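SnoaL-like domain-containing protein (Methylibium petroleiphilum PM1, PDB 3G16) is of unknown function but folds as a SnoaL-like, NTF2-clan domain with the cystatin-like architecture and assembles as a dimer. Local coordinates at residues Ala29-Cys34 / His60-Ala65; Leu78-Asp81 / Glu86-Ile89; Ser126-Ala129 / Arg134-Leu137. One frame throughout, in Å; residues are numbered along the deposited sequence.

Followed from the N terminus, the three contacts come in series, each closing its loop before the next opens, so none encloses or crosses another. Contact 1 closes a loop of 25 residues that includes the short strands 39-42 and 52-53, and brings helix 28-32 against helix 55-69 within the helical layer. Strand 71-81 follows directly, and contact 2 joins it to strand 86-95 across a four-residue turn, at the edge of this chain's own sheet. Contact 3 closes another short loop beyond strand 116-124, on the far side of the chain's centre from contact 1. Contacts 2 and 3, with centres about 22 Å apart, both meet the second subunit; contact 1 does not.

Contact 1 of 3, residues Ala29-Cys34 / His60-Ala65; sequences AKMIAC and HRWRTA
Met31, deposited as selenomethionine with SE in place of the methionine sulfur, reaches from helix 28-32 to Trp62 on helix 55-69 and carries most of the contact. Its SE lies 3.9 Å from CB of Trp62 and 4.1 Å from CD1 of the same residue, close to the indole plane, so SE meets the ring at its edge and not over a face. This is a Met-aromatic contact: SE sits 5.1 Å from the centroid of the five-membered ring, 86° off its normal. The Met31 chain runs straight through chi2 (-177°) and then bends at chi3 (-91°), which turns the methyl CE toward the backbone N of Arg63, 4.2 Å away. The two side chains cross at about a right angle, and both are buried. Cys23 of helix 9-24 packs on both, and Ala59 of helix 55-69 on Met31. The indole makes edge-to-face contacts with Phe52 and Trp73, its NE1 is hydrogen-bonded to Tyr19 OH, and the Trp62 side chain comes within about 3 Å (nearest atoms) of an unidentified ligand.

The other side of the contact is looser and polar. Arg63 meets the methyl chiefly through its backbone N and leads its guanidinium away, to salt bridges with Glu67 and with Glu28 at the start of the first helix; exposed His60 is hydrogen-bonded through ND1 to the same Glu28. Between 29-34 and 60-65 themselves the contact is van der Waals and Met-aromatic, an apolar core with the charged groups on the outer, more exposed side.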
loop_
_atom_site.group_PDB
_atom_site.type_symbol
_atom_site.label_atom_id
_atom_site.label_comp_id
_atom_site.label_asym_id
_atom_site.label_seq_id
_atom_site.Cartn_x
_atom_site.Cartn_y
_atom_site.Cartn_z
ATOM N N ALA A 29 4.391 -23.538 -10.112
ATOM C CA ALA A 29 4.858 -23.236 -11.456
ATOM C C ALA A 29 4.177 -21.991 -12.038
ATOM O O ALA A 29 4.814 -21.142 -12.665
ATOM C CB ALA A 29 4.650 -24.480 -12.379
ATOM N N LYS A 30 2.871 -21.880 -11.829
ATOM C CA LYS A 30 2.122 -20.741 -12.359
ATOM C C LYS A 30 2.624 -19.467 -11.696
ATOM O O LYS A 30 2.866 -18.456 -12.385
ATOM C CB LYS A 30 0.592 -20.859 -12.183
ATOM C CG LYS A 30 -0.147 -19.553 -12.556
ATOM C CD LYS A 30 -1.688 -19.650 -12.500
ATOM C CE LYS A 30 -2.220 -20.720 -13.474
ATOM N NZ LYS A 30 -3.738 -20.854 -13.523
HETATM N N MSE A 31 2.818 -19.500 -10.385
HETATM C CA MSE A 31 3.297 -18.307 -9.691
HETATM C C MSE A 31 4.713 -17.925 -10.149
HETATM O O MSE A 31 5.010 -16.768 -10.412
HETATM C CB MSE A 31 3.246 -18.508 -8.181
HETATM C CG MSE A 31 1.883 -18.554 -7.565
HETATM SE SE MSE A 31 1.938 -18.722 -5.645
HETATM C CE MSE A 31 1.914 -20.666 -5.446
ATOM N N ILE A 32 5.606 -18.904 -10.238
ATOM C CA ILE A 32 6.987 -18.643 -10.593
ATOM C C ILE A 32 7.107 -17.950 -11.947
ATOM O O ILE A 32 7.972 -17.077 -12.146
ATOM C CB ILE A 32 7.788 -19.980 -10.575
ATOM C CG1 ILE A 32 7.995 -20.429 -9.130
ATOM C CG2 ILE A 32 9.140 -19.852 -11.268
ATOM C CD1 ILE A 32 8.517 -21.898 -8.965
ATOM N N ALA A 33 6.214 -18.317 -12.873
ATOM C CA ALA A 33 6.229 -17.758 -14.228
ATOM C C ALA A 33 5.842 -16.281 -14.284
ATOM O O ALA A 33 6.008 -15.626 -15.314
ATOM C CB ALA A 33 5.320 -18.569 -15.128
ATOM N N CYS A 34 5.320 -15.753 -13.169
ATOM C CA CYS A 34 4.944 -14.355 -13.133
ATOM C C CYS A 34 6.039 -13.410 -12.668
ATOM O O CYS A 34 5.839 -12.197 -12.637
ATOM C CB CYS A 34 3.787 -14.179 -12.149
ATOM S SG CYS A 34 2.268 -15.030 -12.705
ATOM N N HIS A 60 6.631 -21.200 -3.074
ATOM C CA HIS A 60 6.584 -22.290 -2.106
ATOM C C HIS A 60 5.857 -21.853 -0.840
ATOM O O HIS A 60 5.051 -22.620 -0.269
ATOM C CB HIS A 60 8.010 -22.758 -1.779
ATOM C CG HIS A 60 8.040 -23.958 -0.890
ATOM N ND1 HIS A 60 7.361 -25.105 -1.242
ATOM C CD2 HIS A 60 8.706 -24.240 0.257
ATOM C CE1 HIS A 60 7.596 -26.042 -0.339
ATOM N NE2 HIS A 60 8.372 -25.535 0.596
ATOM N N ARG A 61 6.145 -20.633 -0.385
ATOM C CA ARG A 61 5.577 -20.167 0.867
ATOM C C ARG A 61 4.078 -19.905 0.735
ATOM O O ARG A 61 3.314 -20.253 1.627
ATOM C CB ARG A 61 6.403 -18.990 1.400
ATOM C CG ARG A 61 7.828 -19.492 1.839
ATOM C CD ARG A 61 8.838 -18.439 2.069
ATOM N NE ARG A 61 10.172 -19.021 2.044
ATOM C CZ ARG A 61 11.294 -18.316 2.221
ATOM N NH1 ARG A 61 11.258 -17.047 2.613
ATOM N NH2 ARG A 61 12.474 -18.910 2.091
ATOM N N TRP A 62 3.635 -19.392 -0.407
ATOM C CA TRP A 62 2.188 -19.231 -0.587
ATOM C C TRP A 62 1.529 -20.598 -0.749
ATOM O O TRP A 62 0.427 -20.791 -0.251
ATOM C CB TRP A 62 1.834 -18.322 -1.732
ATOM C CG TRP A 62 2.228 -16.905 -1.607
ATOM C CD1 TRP A 62 2.610 -16.095 -2.627
ATOM C CD2 TRP A 62 2.279 -16.082 -0.414
ATOM N NE1 TRP A 62 2.885 -14.834 -2.179
ATOM C CE2 TRP A 62 2.684 -14.796 -0.829
ATOM C CE3 TRP A 62 2.008 -16.277 0.957
ATOM C CZ2 TRP A 62 2.833 -13.734 0.057
ATOM C CZ3 TRP A 62 2.147 -15.182 1.835
ATOM C CH2 TRP A 62 2.583 -13.945 1.371
ATOM N N ARG A 63 2.160 -21.582 -1.401
ATOM C CA ARG A 63 1.572 -22.895 -1.485
ATOM C C ARG A 63 1.376 -23.455 -0.064
ATOM O O ARG A 63 0.313 -24.014 0.248
ATOM C CB ARG A 63 2.466 -23.818 -2.272
ATOM C CG ARG A 63 1.927 -25.247 -2.276
ATOM C CD ARG A 63 2.939 -26.157 -2.720
ATOM N NE ARG A 63 2.559 -27.538 -2.561
ATOM C CZ ARG A 63 3.466 -28.487 -2.513
ATOM N NH1 ARG A 63 4.770 -28.151 -2.568
ATOM N NH2 ARG A 63 3.078 -29.750 -2.388
ATOM N N THR A 64 2.352 -23.271 0.814
ATOM C CA THR A 64 2.272 -23.707 2.196
ATOM C C THR A 64 1.088 -23.042 2.903
ATOM O O THR A 64 0.356 -23.669 3.676
ATOM C CB THR A 64 3.599 -23.336 2.907
ATOM O OG1 THR A 64 4.690 -24.005 2.248
ATOM C CG2 THR A 64 3.558 -23.708 4.379
ATOM N N ALA A 65 0.923 -21.751 2.637
ATOM C CA ALA A 65 -0.152 -20.999 3.269
ATOM C C ALA A 65 -1.505 -21.550 2.862
ATOM O O ALA A 65 -2.426 -21.677 3.699
ATOM C CB ALA A 65 -0.078 -19.509 2.919
#

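Contact 2 of 3, residues Leu78-Asp81 / Glu86-Ile89; sequences LVID and EAAI
Val79 and Ala88 form a hydrogen-bonded antiparallel pair, its two bonds, Val79 N to Ala88 O and Ala88 N to Val79 O, both 2.8 Å long. The next such pair is less even: Asp81 N reaches Glu86 O at 2.8 Å, whereas Glu86 N to Asp81 O stretches to 3.3 Å. Between them, Ile80 and Ala87 form a non-hydrogen-bonded pair, CA atoms 4.4 Å apart. The N-to-C directions of the two short segments make an angle of 171°, as expected for the arms of a beta hairpin, here strands 71-81 and 86-95 of the cystatin-like fold. On the face turned to helix 9-24, Leu78 and Ile89 lie side by side, Leu78 CD1 3.9 Å from Ile89 CG1. Leu78 CG stands anti to its own N (chi1 179°), which brings CD1 over the neighbouring strand. Ile80 CG1 comes to 4.2 Å from Ala87 CB, and Met12 and Ile16 cover this layer. The face of Val79, Ala88 and Asp81 meets the second subunit: Ala88 packs on its counterpart, and Asp81 OD2 accepts a hydrogen bond from N of Ile80 of that subunit and forms a salt bridge with its Arg9. Asp81 OD1 accepts from the backbone N of Glu83 and Thr84.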
loop_
_atom_site.group_PDB
_atom_site.type_symbol
_atom_site.label_atom_id
_atom_site.label_comp_id
_atom_site.label_asym_id
_atom_site.label_seq_id
_atom_site.Cartn_x
_atom_site.Cartn_y
_atom_site.Cartn_z
ATOM N N LEU A 78 -6.930 -2.231 -8.044
ATOM C CA LEU A 78 -5.749 -2.438 -8.862
ATOM C C LEU A 78 -5.401 -1.126 -9.555
ATOM O O LEU A 78 -6.220 -0.603 -10.320
ATOM C CB LEU A 78 -6.016 -3.572 -9.863
ATOM C CG LEU A 78 -4.915 -3.917 -10.819
ATOM C CD1 LEU A 78 -3.550 -4.166 -10.105
ATOM C CD2 LEU A 78 -5.404 -5.139 -11.633
ATOM N N VAL A 79 -4.230 -0.576 -9.280
ATOM C CA VAL A 79 -3.776 0.701 -9.800
ATOM C C VAL A 79 -2.566 0.408 -10.668
ATOM O O VAL A 79 -1.610 -0.181 -10.195
ATOM C CB VAL A 79 -3.328 1.615 -8.639
ATOM C CG1 VAL A 79 -2.878 2.977 -9.122
ATOM C CG2 VAL A 79 -4.481 1.782 -7.608
ATOM N N ILE A 80 -2.639 0.721 -11.952
ATOM C CA ILE A 80 -1.577 0.391 -12.891
ATOM C C ILE A 80 -1.017 1.632 -13.563
ATOM O O ILE A 80 -1.761 2.447 -14.119
ATOM C CB ILE A 80 -2.034 -0.649 -13.949
ATOM C CG1 ILE A 80 -2.503 -1.930 -13.265
ATOM C CG2 ILE A 80 -0.869 -0.898 -14.958
ATOM C CD1 ILE A 80 -3.258 -2.841 -14.211
ATOM N N ASP A 81 0.302 1.769 -13.484
ATOM C CA ASP A 81 1.014 2.960 -13.992
ATOM C C ASP A 81 1.960 2.555 -15.143
ATOM O O ASP A 81 3.083 2.067 -14.919
ATOM C CB ASP A 81 1.767 3.633 -12.844
ATOM C CG ASP A 81 2.341 4.986 -13.197
ATOM O OD1 ASP A 81 2.574 5.284 -14.380
ATOM O OD2 ASP A 81 2.575 5.762 -12.263
ATOM N N GLU A 86 4.837 0.175 -12.901
ATOM C CA GLU A 86 4.576 -0.219 -11.534
ATOM C C GLU A 86 3.084 -0.327 -11.344
ATOM O O GLU A 86 2.292 0.264 -12.127
ATOM C CB GLU A 86 5.138 0.788 -10.519
ATOM C CG GLU A 86 6.662 0.946 -10.593
ATOM C CD GLU A 86 7.288 1.814 -9.482
ATOM O OE1 GLU A 86 6.540 2.452 -8.713
ATOM O OE2 GLU A 86 8.528 1.831 -9.368
ATOM N N ALA A 87 2.682 -1.103 -10.344
ATOM C CA ALA A 87 1.292 -1.244 -9.963
ATOM C C ALA A 87 1.164 -1.232 -8.449
ATOM O O ALA A 87 2.127 -1.373 -7.716
ATOM C CB ALA A 87 0.678 -2.526 -10.522
ATOM N N ALA A 88 -0.061 -1.048 -7.996
ATOM C CA ALA A 88 -0.377 -1.171 -6.583
ATOM C C ALA A 88 -1.677 -1.967 -6.519
ATOM O O ALA A 88 -2.574 -1.821 -7.338
ATOM C CB ALA A 88 -0.522 0.186 -5.857
ATOM N N ILE A 89 -1.773 -2.816 -5.511
ATOM C CA ILE A 89 -2.902 -3.718 -5.336
ATOM C C ILE A 89 -3.424 -3.595 -3.908
ATOM O O ILE A 89 -2.613 -3.710 -2.948
ATOM C CB ILE A 89 -2.488 -5.201 -5.545
ATOM C CG1 ILE A 89 -1.714 -5.392 -6.876
ATOM C CG2 ILE A 89 -3.699 -6.131 -5.430
ATOM C CD1 ILE A 89 -1.099 -6.802 -7.028
#

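Contact 3 of 3, residues Ser126-Ala129 / Arg134-Leu137; sequences SPQA and RLEL
Leu135 points its branched end against the extended Gln128-Ala129 backbone, and this buried residue supplies one whole side of the contact. Its CD1 lies 3.8 Å from CB of Gln128 and equally far, 3.8 Å, from the backbone N of Ala129. The other methyl, CD2, stands 4.1 Å from CB of Ala129. With CG anti to the carbonyl carbon (chi1 -73°) and chi2 at 169°, the leucine end extends across to the facing loop. No hydrogen bond spans the segments, and the closure is purely apolar. The loop that follows strand 116-124 thus returns to the short strand 134-135, which pairs in a parallel ladder with a strand of the second subunit and carries the sheet across the dimer interface. Leu135 packs there on Leu102 of that subunit, and Gln128 OE1 is hydrogen-bonded to Lys95 of it. In the conformer described, one of two modelled for Arg134, this residue grips Glu136 side-on: NE meets OE2 of Glu136 at 3.0 Å, nearly straight at 175°, and NH2 reaches OE1 of the same carboxylate at 3.1 Å. Glu136 OE1 also pairs with Arg103 of the second subunit, so its carboxylate has arginine partners in both subunits.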
loop_
_atom_site.group_PDB
_atom_site.type_symbol
_atom_site.label_atom_id
_atom_site.label_comp_id
_atom_site.label_asym_id
_atom_site.label_seq_id
_atom_site.Cartn_x
_atom_site.Cartn_y
_atom_site.Cartn_z
ATOM N N SER A 126 -3.124 -3.107 9.747
ATOM C CA SER A 126 -2.890 -3.538 11.104
ATOM C C SER A 126 -2.395 -2.328 11.901
ATOM O O SER A 126 -1.623 -1.527 11.376
ATOM C CB SER A 126 -1.899 -4.694 11.099
ATOM O OG SER A 126 -1.705 -5.187 12.413
ATOM N N PRO A 127 -2.843 -2.167 13.145
ATOM C CA PRO A 127 -2.392 -0.995 13.874
ATOM C C PRO A 127 -0.887 -0.983 14.124
ATOM O O PRO A 127 -0.224 -2.023 14.125
ATOM C CB PRO A 127 -3.194 -1.087 15.188
ATOM C CG PRO A 127 -3.530 -2.435 15.364
ATOM C CD PRO A 127 -3.737 -2.999 13.947
ATOM N N GLN A 128 -0.365 0.197 14.423
ATOM C CA GLN A 128 1.038 0.345 14.733
ATOM C C GLN A 128 1.389 -0.461 15.956
ATOM O O GLN A 128 0.712 -0.328 16.996
ATOM C CB GLN A 128 1.362 1.792 14.982
ATOM C CG GLN A 128 1.085 2.645 13.807
ATOM C CD GLN A 128 1.260 4.095 14.133
ATOM O OE1 GLN A 128 2.318 4.515 14.636
ATOM N NE2 GLN A 128 0.236 4.898 13.815
ATOM N N ALA A 129 2.434 -1.270 15.853
ATOM C CA ALA A 129 2.884 -2.103 16.976
ATOM C C ALA A 129 3.488 -1.177 18.044
ATOM O O ALA A 129 4.269 -0.288 17.743
ATOM C CB ALA A 129 3.928 -3.142 16.517
ATOM N N ARG A 134 11.027 1.719 14.704
ATOM C CA ARG A 134 10.979 1.771 13.260
ATOM C C ARG A 134 10.049 0.696 12.738
ATOM O O ARG A 134 10.360 -0.501 12.807
ATOM C CB ARG A 134 12.369 1.581 12.636
ATOM C CG ARG A 134 13.488 2.498 13.212
ATOM C CD ARG A 134 14.837 2.372 12.404
ATOM N NE ARG A 134 14.657 2.786 11.018
ATOM C CZ ARG A 134 14.789 4.029 10.567
ATOM N NH1 ARG A 134 15.202 5.039 11.340
ATOM N NH2 ARG A 134 14.529 4.238 9.286
ATOM N N LEU A 135 8.941 1.100 12.209
ATOM C CA LEU A 135 7.956 0.214 11.606
ATOM C C LEU A 135 8.130 0.334 10.091
ATOM O O LEU A 135 7.628 1.268 9.474
ATOM C CB LEU A 135 6.566 0.604 12.098
ATOM C CG LEU A 135 6.256 0.240 13.547
ATOM C CD1 LEU A 135 4.978 0.887 14.022
ATOM C CD2 LEU A 135 6.193 -1.300 13.664
ATOM N N GLU A 136 8.879 -0.589 9.497
ATOM C CA GLU A 136 9.231 -0.530 8.116
ATOM C C GLU A 136 9.361 -1.961 7.574
ATOM O O GLU A 136 9.151 -2.894 8.330
ATOM C CB GLU A 136 10.486 0.317 7.894
ATOM C CG GLU A 136 11.698 -0.176 8.568
ATOM C CD GLU A 136 12.863 0.848 8.591
ATOM O OE1 GLU A 136 12.713 1.996 8.136
ATOM O OE2 GLU A 136 13.961 0.509 9.138
ATOM N N LEU A 137 9.639 -2.128 6.284
ATOM C CA LEU A 137 9.721 -3.457 5.697
ATOM C C LEU A 137 10.958 -4.178 6.160
ATOM O O LEU A 137 12.042 -3.625 6.216
ATOM C CB LEU A 137 9.755 -3.335 4.204
ATOM C CG LEU A 137 8.544 -2.715 3.523
ATOM C CD1 LEU A 137 8.893 -2.358 2.071
ATOM C CD2 LEU A 137 7.262 -3.614 3.660
#